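Local coordinates for DUF574 domain-containing protein (Thermobifida fusca, PDB 2QE6) that binds S-adenosylmethionine and is probably a methyltransferase, although its methyl-accepting substrate is not known, at residues Gly165-His168 and Tyr169-Pro172. The protein carries 1 engineered substitution. Numbering follows the deposited sequence.
With SAM (S-adenosylmethionine), chain F.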
# COMPACT_ATOMS: atom_id res chain seq x y z
N GLY A 165 -1.07 2.57 0.73
CA GLY A 165 -0.77 2.79 2.13
C GLY A 165 0.68 3.07 2.45
O GLY A 165 1.13 2.82 3.59
N MSE A 166 1.42 3.58 1.45
CA MSE A 166 2.91 3.61 1.46
C MSE A 166 3.39 5.05 1.17
O MSE A 166 4.45 5.49 1.68
CB MSE A 166 3.38 2.52 0.42
CG MSE A 166 4.89 2.01 0.21
SE MSE A 166 5.91 2.05 1.81
CE MSE A 166 7.17 3.40 1.24
N LEU A 167 2.64 5.84 0.41
CA LEU A 167 3.17 7.15 -0.03
C LEU A 167 3.51 8.05 1.14
O LEU A 167 4.47 8.82 1.08
CB LEU A 167 2.21 7.89 -0.99
CG LEU A 167 2.61 9.25 -1.62
CD1 LEU A 167 3.92 9.14 -2.39
CD2 LEU A 167 1.52 9.88 -2.57
N HIS A 168 2.71 7.99 2.20
CA HIS A 168 2.91 8.90 3.36
C HIS A 168 4.11 8.49 4.23
O HIS A 168 4.41 9.14 5.21
CB HIS A 168 1.62 9.03 4.19
CG HIS A 168 0.97 7.72 4.57
ND1 HIS A 168 0.05 7.08 3.78
CD2 HIS A 168 1.15 6.92 5.65
CE1 HIS A 168 -0.34 5.97 4.36
NE2 HIS A 168 0.33 5.84 5.50
N TYR A 169 4.80 7.39 3.89
CA TYR A 169 6.06 7.03 4.57
C TYR A 169 7.29 7.49 3.78
O TYR A 169 8.42 7.19 4.19
CB TYR A 169 6.12 5.50 4.84
CG TYR A 169 4.98 5.05 5.71
CD1 TYR A 169 4.77 5.59 6.98
CD2 TYR A 169 4.06 4.14 5.23
CE1 TYR A 169 3.67 5.23 7.75
CE2 TYR A 169 2.97 3.77 5.98
CZ TYR A 169 2.79 4.29 7.24
OH TYR A 169 1.69 3.89 7.95
N LEU A 170 7.07 8.19 2.65
CA LEU A 170 8.17 8.73 1.83
C LEU A 170 8.29 10.21 2.14
O LEU A 170 7.37 10.96 1.91
CB LEU A 170 7.94 8.52 0.32
CG LEU A 170 7.82 7.05 -0.18
CD1 LEU A 170 7.56 6.95 -1.69
CD2 LEU A 170 9.06 6.27 0.19
N SER A 171 9.45 10.61 2.60
CA SER A 171 9.64 12.00 3.03
C SER A 171 9.73 12.91 1.84
O SER A 171 10.02 12.44 0.73
CB SER A 171 10.92 12.15 3.87
OG SER A 171 12.06 11.74 3.17
N PRO A 172 9.50 14.21 2.06
CA PRO A 172 9.70 15.19 1.03
C PRO A 172 11.07 15.13 0.34
O PRO A 172 11.17 15.49 -0.83
CB PRO A 172 9.57 16.52 1.80
CG PRO A 172 8.63 16.24 2.82
CD PRO A 172 8.97 14.85 3.29
N SAM F . 0.25 -1.68 1.48
CA SAM F . -0.57 -2.23 2.63
C SAM F . -1.96 -1.64 2.59
O SAM F . -2.91 -2.25 3.06
OXT SAM F . -2.14 -0.51 2.11
CB SAM F . -0.02 -1.97 4.05
CG SAM F . 0.05 -0.49 4.48
SD SAM F . 0.88 -0.17 6.07
CE SAM F . 1.27 -1.90 6.44
C5' SAM F . 2.47 0.30 5.36
C4' SAM F . 3.51 -0.76 4.97
O4' SAM F . 4.57 -0.14 4.23
C3' SAM F . 4.20 -1.43 6.17
O3' SAM F . 4.14 -2.84 6.07
C2' SAM F . 5.63 -0.93 6.19
O2' SAM F . 6.57 -1.81 6.81
C1' SAM F . 5.82 -0.65 4.70
N9 SAM F . 6.89 0.33 4.50
C8 SAM F . 6.96 1.66 4.91
N7 SAM F . 8.14 2.18 4.49
C5 SAM F . 8.81 1.20 3.80
C6 SAM F . 10.04 1.20 3.13
N6 SAM F . 10.81 2.32 3.14
N1 SAM F . 10.43 0.02 2.51
C2 SAM F . 9.63 -1.14 2.53
N3 SAM F . 8.41 -1.14 3.20
C4 SAM F . 8.02 0.03 3.80
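Tyr169 N donates to Met166 O (2.9 Å) and Leu170 N to Leu167 O (3.1 Å), two successive i-to-i+3 bonds that wind the chain into a short stretch of 3-10 helix, residues 167 to 169. Ahead of it Gly165, at positive phi, lies so close to the cofactor carboxylate that a beta carbon there would clash with OXT, and its O lies at the edge of the Tyr169 ring, 3.2 Å from CE2. His168 CD2 sits 3.5 Å above one face of that ring, offset toward the rim; the two side chains run alongside each other, their planes inclined at 56°. With His168 CG lodged between backbone N and carbonyl carbon (chi1 50°), the imidazole turns back toward the phenol. The 3-10 segment lies in the loop that leaves the C-terminal end of strand 160-163 and leads to helix 175-185, the side of the Rossmann-like sheet where the cofactor binds. Tyr169 CE2 stands 3.6 Å from C5' of the cofactor, next to the sulfonium, while the phenol OH bonds to a pentanediol molecule probably left from crystallisation. Replacing Tyr169 by an alanine would remove the ring between His168 and the cofactor, and is likely to leave C5' without its aromatic neighbour and the imidazole with less to hold its rotation. Selenomethionine Met166, bent at chi2 and chi3, brings SE to 3.3 Å from C8 of the adenine and, crossing Leu170 at about a right angle, sets CE 3.6 Å from Leu170 CD2. The same side chain also touches Val137, another cofactor-binding residue. Leu167 and Leu170 both reach Val175 of helix 175-185, joining the 3-10 segment to the helix that follows.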